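Local coordinates for laccase (Botrytis aclada, PDB 3SQR), which oxidises phenolic substrates with four-electron reduction of oxygen to water, as a multicopper oxidase with a probable role in lignin degradation, at residues P464-G469 against L523-I528; I307-D312 against P497-A502. All coordinates share one frame; numbering follows the deposited sequence.

Contact 1. Residues P464-G469 against L523-I528; sequences PIHLHG and LLHCHI. With CU (copper (II) ion), chain E; CU (copper (II) ion), chain D; CU (copper (II) ion), chain F.
His468 and His525 meet at a copper ion: NE2 of each binds it at 2.0 Å, His525 from its strand, His468 from the loop just past the other strand, and the two rings meet rim to rim. Water 1 binds the same ion at 2.1 Å, and NE2 of His170 completes its protein ligands. His466 stands alongside His525 with its ND1 2.8 Å from this copper, a long approach, and ND1 also hydrogen-bonds water 1. His527 carries its NE2 to a second copper, shared with His126 and His168, and its CD2 packs against CB of His466. One residue earlier, at the end of the strand, Cys526 SG binds a third copper at 2.2 Å, together with His463 and His531.

This is the His-Cys-His motif of multicopper oxidases, set in the third cupredoxin domain. Cys526 belongs to the type 1 site and its flanking histidines probably to the type 3 pair, so the motif is the expected electron path between the sites. Strand alternation makes the split: His466 and His525 lie on one face of the sheet, Ile465, Leu467, Leu524 and Cys526 on the other.

The antiparallel pairing behind it fixes the register. His466 N to His525 O is almost straight (2.8 Å, 176°), His525 N returns a bond to His466 O, and His527 N and His468 N reach Pro464 O and Leu523 O. His525 CG sits between its backbone N and carbonyl carbon (chi1 65°), which brings ND1 within 2.8 Å of Cys526 O as a donor above the carbonyl plane. Leu523 CB lies over one face of the His468 ring, whose ND1 is bonded to Asp137. Further out, Ile465 CG2 abuts Leu524 CG at 3.6 Å.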
ATOM      1  N   PRO A 464      -6.768  -2.669   7.161  1.00 22.68           N
ATOM      2  CA  PRO A 464      -5.420  -2.091   6.963  1.00 22.62           C
ATOM      3  C   PRO A 464      -5.509  -0.591   6.724  1.00 23.74           C
ATOM      4  O   PRO A 464      -5.981  -0.132   5.674  1.00 24.93           O
ATOM      5  CB  PRO A 464      -4.914  -2.822   5.732  1.00 22.31           C
ATOM      6  CG  PRO A 464      -6.215  -3.138   4.946  1.00 22.85           C
ATOM      7  CD  PRO A 464      -7.207  -3.478   6.005  1.00 22.09           C
ATOM      8  N   ILE A 465      -5.125   0.184   7.726  1.00 23.24           N
ATOM      9  CA  ILE A 465      -5.384   1.628   7.628  1.00 21.97           C
ATOM     10  C   ILE A 465      -4.084   2.252   7.139  1.00 22.09           C
ATOM     11  O   ILE A 465      -2.999   2.021   7.725  1.00 22.14           O
ATOM     12  CB  ILE A 465      -5.705   2.213   9.031  1.00 21.41           C
ATOM     13  CG1 ILE A 465      -6.968   1.548   9.579  1.00 22.94           C
ATOM     14  CG2 ILE A 465      -5.783   3.756   8.973  1.00 22.95           C
ATOM     15  CD1 ILE A 465      -8.201   1.792   8.718  1.00 26.18           C
ATOM     16  N   HIS A 466      -4.202   3.012   6.060  1.00 23.11           N
ATOM     17  CA  HIS A 466      -3.090   3.691   5.443  1.00 22.96           C
ATOM     18  C   HIS A 466      -3.260   5.187   5.676  1.00 22.20           C
ATOM     19  O   HIS A 466      -4.335   5.740   5.398  1.00 21.60           O
ATOM     20  CB  HIS A 466      -3.127   3.428   3.940  1.00 25.08           C
ATOM     21  CG  HIS A 466      -2.100   4.209   3.181  1.00 26.19           C
ATOM     22  ND1 HIS A 466      -2.292   4.661   1.883  1.00 29.16           N
ATOM     23  CD2 HIS A 466      -0.838   4.529   3.517  1.00 28.92           C
ATOM     24  CE1 HIS A 466      -1.209   5.310   1.510  1.00 26.42           C
ATOM     25  NE2 HIS A 466      -0.317   5.237   2.481  1.00 30.42           N
ATOM     26  N   LEU A 467      -2.201   5.823   6.151  1.00 21.88           N
ATOM     27  CA  LEU A 467      -2.142   7.282   6.289  1.00 20.87           C
ATOM     28  C   LEU A 467      -1.194   7.857   5.253  1.00 21.47           C
ATOM     29  O   LEU A 467      -0.078   7.440   5.151  1.00 22.24           O
ATOM     30  CB  LEU A 467      -1.586   7.665   7.670  1.00 20.44           C
ATOM     31  CG  LEU A 467      -1.342   9.189   7.904  1.00 22.19           C
ATOM     32  CD1 LEU A 467      -2.597  10.016   7.752  1.00 20.87           C
ATOM     33  CD2 LEU A 467      -0.808   9.483   9.314  1.00 22.75           C
ATOM     34  N   HIS A 468      -1.636   8.859   4.497  1.00 21.13           N
ATOM     35  CA  HIS A 468      -0.817   9.522   3.514  1.00 20.39           C
ATOM     36  C   HIS A 468       0.004  10.644   4.196  1.00 20.76           C
ATOM     37  O   HIS A 468      -0.395  11.178   5.240  1.00 21.50           O
ATOM     38  CB  HIS A 468      -1.737  10.118   2.435  1.00 20.85           C
ATOM     39  CG  HIS A 468      -2.337   9.121   1.528  1.00 19.19           C
ATOM     40  ND1 HIS A 468      -2.227   9.212   0.154  1.00 20.10           N
ATOM     41  CD2 HIS A 468      -3.053   8.004   1.773  1.00 19.59           C
ATOM     42  CE1 HIS A 468      -2.813   8.164  -0.390  1.00 20.70           C
ATOM     43  NE2 HIS A 468      -3.340   7.437   0.562  1.00 21.37           N
ATOM     44  N   GLY A 469       1.062  11.034   3.563  1.00 20.56           N
ATOM     45  CA  GLY A 469       1.908  12.183   4.002  1.00 19.98           C
ATOM     46  C   GLY A 469       2.718  12.028   5.272  1.00 22.09           C
ATOM     47  O   GLY A 469       3.464  12.906   5.647  1.00 22.65           O
ATOM     48  N   LEU A 523      -5.068  11.876   3.044  1.00 21.19           N
ATOM     49  CA  LEU A 523      -6.071  10.836   3.114  1.00 21.33           C
ATOM     50  C   LEU A 523      -5.668   9.759   4.142  1.00 21.79           C
ATOM     51  O   LEU A 523      -4.481   9.421   4.277  1.00 22.76           O
ATOM     52  CB  LEU A 523      -6.259  10.197   1.750  1.00 20.87           C
ATOM     53  CG  LEU A 523      -7.409   9.186   1.629  1.00 22.36           C
ATOM     54  CD1 LEU A 523      -8.778   9.947   1.809  1.00 23.72           C
ATOM     55  CD2 LEU A 523      -7.359   8.466   0.310  1.00 22.88           C
ATOM     56  N   LEU A 524      -6.638   9.255   4.889  1.00 21.48           N
ATOM     57  CA  LEU A 524      -6.423   8.082   5.714  1.00 22.31           C
ATOM     58  C   LEU A 524      -7.601   7.164   5.406  1.00 22.70           C
ATOM     59  O   LEU A 524      -8.727   7.602   5.352  1.00 23.52           O
ATOM     60  CB  LEU A 524      -6.415   8.432   7.198  1.00 22.48           C
ATOM     61  CG  LEU A 524      -6.407   7.207   8.133  1.00 23.93           C
ATOM     62  CD1 LEU A 524      -5.570   7.499   9.372  1.00 23.97           C
ATOM     63  CD2 LEU A 524      -7.867   6.776   8.459  1.00 20.55           C
ATOM     64  N   HIS A 525      -7.324   5.900   5.131  1.00 22.77           N
ATOM     65  CA  HIS A 525      -8.354   5.022   4.691  1.00 22.13           C
ATOM     66  C   HIS A 525      -7.990   3.589   4.886  1.00 21.88           C
ATOM     67  O   HIS A 525      -6.813   3.260   5.024  1.00 22.68           O
ATOM     68  CB  HIS A 525      -8.648   5.251   3.215  1.00 22.74           C
ATOM     69  CG  HIS A 525      -7.511   4.910   2.322  1.00 22.79           C
ATOM     70  ND1 HIS A 525      -7.463   3.749   1.582  1.00 24.43           N
ATOM     71  CD2 HIS A 525      -6.359   5.573   2.065  1.00 26.13           C
ATOM     72  CE1 HIS A 525      -6.354   3.741   0.865  1.00 24.34           C
ATOM     73  NE2 HIS A 525      -5.650   4.819   1.168  1.00 25.57           N
ATOM     74  N   CYS A 526      -9.022   2.754   4.951  1.00 22.29           N
ATOM     75  CA  CYS A 526      -8.827   1.313   4.832  1.00 21.15           C
ATOM     76  C   CYS A 526      -8.350   1.010   3.405  1.00 20.73           C
ATOM     77  O   CYS A 526      -8.900   1.554   2.419  1.00 21.37           O
ATOM     78  CB  CYS A 526     -10.137   0.575   5.090  1.00 22.97           C
ATOM     79  SG  CYS A 526      -9.875  -1.150   4.950  1.00 23.39           S
ATOM     80  N   HIS A 527      -7.335   0.167   3.296  1.00 20.47           N
ATOM     81  CA  HIS A 527      -6.729  -0.171   2.020  1.00 21.65           C
ATOM     82  C   HIS A 527      -7.384  -1.390   1.382  1.00 23.27           C
ATOM     83  O   HIS A 527      -6.972  -1.825   0.269  1.00 24.27           O
ATOM     84  CB  HIS A 527      -5.199  -0.441   2.181  1.00 21.97           C
ATOM     85  CG  HIS A 527      -4.365   0.088   1.047  1.00 23.06           C
ATOM     86  ND1 HIS A 527      -4.534  -0.349  -0.238  1.00 21.48           N
ATOM     87  CD2 HIS A 527      -3.338   0.992   1.012  1.00 23.26           C
ATOM     88  CE1 HIS A 527      -3.668   0.268  -1.024  1.00 25.15           C
ATOM     89  NE2 HIS A 527      -2.939   1.106  -0.303  1.00 24.03           N
ATOM     90  N   ILE A 528      -8.416  -1.947   2.022  1.00 22.63           N
ATOM     91  CA  ILE A 528      -9.242  -2.956   1.355  1.00 21.03           C
ATOM     92  C   ILE A 528     -10.032  -2.150   0.307  1.00 21.37           C
ATOM     93  O   ILE A 528     -10.759  -1.211   0.663  1.00 22.54           O
ATOM     94  CB  ILE A 528     -10.164  -3.682   2.326  1.00 19.33           C
ATOM     95  CG1 ILE A 528      -9.381  -4.559   3.301  1.00 22.35           C
ATOM     96  CG2 ILE A 528     -11.223  -4.526   1.500  1.00 22.32           C
ATOM     97  CD1 ILE A 528     -10.215  -5.113   4.506  1.00 22.74           C
TER
HETATM   98 CU    CU E 545      -4.185   5.680   0.126  0.80 27.37          CU
HETATM   99 CU    CU D 544     -11.695  -2.158   5.768  1.00 25.39          CU
HETATM  100 CU    CU F 546      -1.430   2.247  -1.200  0.80 27.45          CU
HETATM  101  O   HOH W   1      -3.339   4.030  -0.835  1.00 31.17           O

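Contact 2. Residues I307-D312 against P497-A502; sequences IGQRYD and PRRDVA
Arg310 and Asp500 form an end-on, two-nitrogen salt bridge across the interface between the second and third cupredoxin domains. NH1 meets OD1 at 2.8 Å and NH2 meets OD2 at 2.7 Å, each using the syn lone pair of its oxygen, with guanidinium and carboxylate nearly coplanar. Bends at chi2 and chi3 fold the arginine back over the loop before its strand, where NH1 also donates to Gly308 O. That carbonyl helps fix the guanidinium's rotation, while Thr164 O takes its NE. Asp500 OD1 also bonds His126 NE2, placing Asp500 in the second shell behind this ligand of the copper that His527 binds.

Packing is tight beside the bridge too. Val501 CG1 presses on Ile307 O at 3.3 Å, and its CG2 lies against Gly308, where a side chain would have little room. Gln309, with its chain extended beyond CG, lays its amide flat over the Arg499 guanidinium: NE2 sits 3.2 Å above the centre, the planes 14° apart. The same NE2 donates to Val501 O, and OE1 is taken by Gly306 N. The amide is thereby gripped at both ends.

The fit slackens towards Ala502, which faces away and comes no nearer than 3.9 Å, from its CA to Gln309 NE2. The surroundings remain buried there, so this looser margin is not a solvent edge. On the Tyr311 flank contact is close again: Arg499 forms a salt bridge through NH2 with Asp291, its guanidinium stands nearly upright on the phenol ring, and NH1 donates a hydrogen bond to Tyr311 OH, 2.8 Å and almost in line at 175°.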
ATOM      1  N   ILE A 307      -2.926  -5.408   3.701  1.00 22.06           N
ATOM      2  CA  ILE A 307      -2.919  -4.786   2.398  1.00 21.82           C
ATOM      3  C   ILE A 307      -2.184  -3.460   2.435  1.00 20.54           C
ATOM      4  O   ILE A 307      -2.472  -2.603   3.254  1.00 23.07           O
ATOM      5  CB  ILE A 307      -4.306  -4.549   1.806  1.00 20.15           C
ATOM      6  CG1 ILE A 307      -5.077  -5.866   1.681  1.00 25.75           C
ATOM      7  CG2 ILE A 307      -4.140  -3.921   0.378  1.00 20.42           C
ATOM      8  CD1 ILE A 307      -6.528  -5.650   1.352  1.00 22.49           C
ATOM      9  N   GLY A 308      -1.241  -3.299   1.561  1.00 19.85           N
ATOM     10  CA  GLY A 308      -0.462  -2.073   1.462  1.00 19.49           C
ATOM     11  C   GLY A 308       0.772  -2.059   2.345  1.00 20.07           C
ATOM     12  O   GLY A 308       1.660  -1.211   2.110  1.00 21.32           O
ATOM     13  N   GLN A 309       0.851  -3.015   3.270  1.00 20.49           N
ATOM     14  CA  GLN A 309       2.042  -3.243   4.049  1.00 20.76           C
ATOM     15  C   GLN A 309       3.174  -3.862   3.229  1.00 21.59           C
ATOM     16  O   GLN A 309       2.917  -4.643   2.292  1.00 22.04           O
ATOM     17  CB  GLN A 309       1.760  -4.123   5.245  1.00 22.21           C
ATOM     18  CG  GLN A 309       0.956  -3.463   6.272  1.00 22.14           C
ATOM     19  CD  GLN A 309       0.885  -4.232   7.569  1.00 21.51           C
ATOM     20  OE1 GLN A 309       0.848  -5.459   7.557  1.00 24.11           O
ATOM     21  NE2 GLN A 309       0.744  -3.516   8.672  1.00 22.17           N
ATOM     22  N   ARG A 310       4.429  -3.516   3.613  1.00 19.71           N
ATOM     23  CA  ARG A 310       5.629  -4.050   3.049  1.00 20.97           C
ATOM     24  C   ARG A 310       6.412  -4.560   4.179  1.00 21.40           C
ATOM     25  O   ARG A 310       6.310  -4.032   5.269  1.00 20.55           O
ATOM     26  CB  ARG A 310       6.493  -3.022   2.275  1.00 22.41           C
ATOM     27  CG  ARG A 310       5.835  -2.551   1.014  1.00 19.50           C
ATOM     28  CD  ARG A 310       4.845  -1.476   1.270  1.00 20.33           C
ATOM     29  NE  ARG A 310       5.518  -0.257   1.643  1.00 18.05           N
ATOM     30  CZ  ARG A 310       4.974   0.742   2.348  1.00 20.95           C
ATOM     31  NH1 ARG A 310       3.770   0.641   2.865  1.00 21.48           N
ATOM     32  NH2 ARG A 310       5.690   1.835   2.561  1.00 22.00           N
ATOM     33  N   TYR A 311       7.162  -5.615   3.900  1.00 22.30           N
ATOM     34  CA  TYR A 311       8.244  -6.032   4.785  1.00 21.58           C
ATOM     35  C   TYR A 311       9.420  -6.351   3.943  1.00 21.89           C
ATOM     36  O   TYR A 311       9.301  -6.975   2.864  1.00 21.71           O
ATOM     37  CB  TYR A 311       7.830  -7.249   5.576  1.00 22.11           C
ATOM     38  CG  TYR A 311       6.887  -6.967   6.701  1.00 20.05           C
ATOM     39  CD1 TYR A 311       7.345  -6.491   7.924  1.00 23.50           C
ATOM     40  CD2 TYR A 311       5.526  -7.129   6.532  1.00 20.58           C
ATOM     41  CE1 TYR A 311       6.477  -6.253   8.946  1.00 22.24           C
ATOM     42  CE2 TYR A 311       4.645  -6.903   7.566  1.00 20.07           C
ATOM     43  CZ  TYR A 311       5.118  -6.457   8.765  1.00 20.56           C
ATOM     44  OH  TYR A 311       4.273  -6.237   9.770  1.00 23.01           O
ATOM     45  N   ASP A 312      10.591  -6.057   4.482  1.00 21.57           N
ATOM     46  CA  ASP A 312      11.813  -6.470   3.871  1.00 22.62           C
ATOM     47  C   ASP A 312      12.309  -7.563   4.826  1.00 23.47           C
ATOM     48  O   ASP A 312      12.315  -7.388   6.052  1.00 24.22           O
ATOM     49  CB  ASP A 312      12.869  -5.396   3.800  1.00 22.21           C
ATOM     50  CG  ASP A 312      12.606  -4.366   2.737  1.00 24.68           C
ATOM     51  OD1 ASP A 312      11.747  -3.554   3.010  1.00 24.01           O
ATOM     52  OD2 ASP A 312      13.253  -4.358   1.668  1.00 23.98           O
ATOM     53  N   PRO A 497       6.167   0.919  17.139  1.00 24.23           N
ATOM     54  CA  PRO A 497       6.275   0.694  15.691  1.00 23.82           C
ATOM     55  C   PRO A 497       5.928   1.937  14.884  1.00 23.49           C
ATOM     56  O   PRO A 497       5.128   2.773  15.280  1.00 23.74           O
ATOM     57  CB  PRO A 497       5.273  -0.426  15.413  1.00 22.97           C
ATOM     58  CG  PRO A 497       4.992  -1.032  16.798  1.00 25.65           C
ATOM     59  CD  PRO A 497       5.193   0.050  17.773  1.00 24.92           C
ATOM     60  N   ARG A 498       6.543   2.039  13.721  1.00 24.02           N
ATOM     61  CA  ARG A 498       6.403   3.234  12.907  1.00 23.71           C
ATOM     62  C   ARG A 498       6.405   2.771  11.474  1.00 22.08           C
ATOM     63  O   ARG A 498       7.309   2.044  11.053  1.00 22.28           O
ATOM     64  CB  ARG A 498       7.572   4.193  13.183  1.00 24.03           C
ATOM     65  CG  ARG A 498       7.515   5.551  12.502  1.00 24.06           C
ATOM     66  CD  ARG A 498       8.620   6.458  13.016  1.00 23.41           C
ATOM     67  NE  ARG A 498       9.939   6.159  12.500  1.00 23.73           N
ATOM     68  CZ  ARG A 498      10.998   5.777  13.224  1.00 25.04           C
ATOM     69  NH1 ARG A 498      10.878   5.588  14.504  1.00 24.83           N
ATOM     70  NH2 ARG A 498      12.166   5.584  12.666  1.00 22.65           N
ATOM     71  N   ARG A 499       5.353   3.176  10.750  1.00 22.67           N
ATOM     72  CA  ARG A 499       5.131   2.681   9.441  1.00 22.83           C
ATOM     73  C   ARG A 499       4.008   3.486   8.801  1.00 23.38           C
ATOM     74  O   ARG A 499       3.625   4.555   9.299  1.00 23.21           O
ATOM     75  CB  ARG A 499       4.811   1.177   9.495  1.00 23.93           C
ATOM     76  CG  ARG A 499       3.422   0.828  10.079  1.00 22.99           C
ATOM     77  CD  ARG A 499       3.172  -0.687  10.222  1.00 24.06           C
ATOM     78  NE  ARG A 499       3.540  -1.410   8.993  1.00 21.60           N
ATOM     79  CZ  ARG A 499       3.817  -2.710   8.932  1.00 24.33           C
ATOM     80  NH1 ARG A 499       3.837  -3.455  10.018  1.00 22.44           N
ATOM     81  NH2 ARG A 499       4.196  -3.239   7.774  1.00 23.50           N
ATOM     82  N   ASP A 500       3.496   3.046   7.658  1.00 22.52           N
ATOM     83  CA  ASP A 500       2.372   3.804   7.041  1.00 21.20           C
ATOM     84  C   ASP A 500       1.070   3.068   6.773  1.00 20.03           C
ATOM     85  O   ASP A 500       0.054   3.686   6.464  1.00 21.84           O
ATOM     86  CB  ASP A 500       2.872   4.505   5.740  1.00 22.69           C
ATOM     87  CG  ASP A 500       3.364   3.536   4.688  1.00 20.92           C
ATOM     88  OD1 ASP A 500       2.517   2.759   4.208  1.00 23.37           O
ATOM     89  OD2 ASP A 500       4.600   3.568   4.375  1.00 23.66           O
ATOM     90  N   VAL A 501       1.068   1.750   7.010  1.00 20.73           N
ATOM     91  CA  VAL A 501      -0.183   0.962   6.964  1.00 21.25           C
ATOM     92  C   VAL A 501      -0.230   0.086   8.212  1.00 21.11           C
ATOM     93  O   VAL A 501       0.727  -0.618   8.539  1.00 21.08           O
ATOM     94  CB  VAL A 501      -0.320   0.065   5.717  1.00 20.67           C
ATOM     95  CG1 VAL A 501      -1.560  -0.766   5.816  1.00 19.02           C
ATOM     96  CG2 VAL A 501      -0.353   0.859   4.450  1.00 21.91           C
ATOM     97  N   ALA A 502      -1.309   0.153   8.968  1.00 22.27           N
ATOM     98  CA  ALA A 502      -1.457  -0.682  10.162  1.00 22.64           C
ATOM     99  C   ALA A 502      -2.914  -1.041  10.372  1.00 21.22           C
ATOM    100  O   ALA A 502      -3.834  -0.278  10.052  1.00 21.51           O
ATOM    101  CB  ALA A 502      -0.902   0.072  11.400  1.00 23.36           C
TER

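Overall arrangement
Contacts 1 and 2 have centres 11 Å apart and share one sheet, since the strand of 464-467 neighbours that of 501-504. Two probable backbone hydrogen bonds join them, Ile465 N to Ala502 O at 2.7 Å and Leu467 N to Asp500 O at 3.1 Å, and the ring carbon His466 CD2 packs on Asp500 O. Contact 1 spans the copper sites: the copper bound by His468 and His525 lies 4.6 Å from the one bound by His527 and 12.2 Å from the type 1 copper held by Cys526. Contact 2 ties 307-312, from the second domain, to this centre, with Pro464 CB 3.5 Å from Ile307 O.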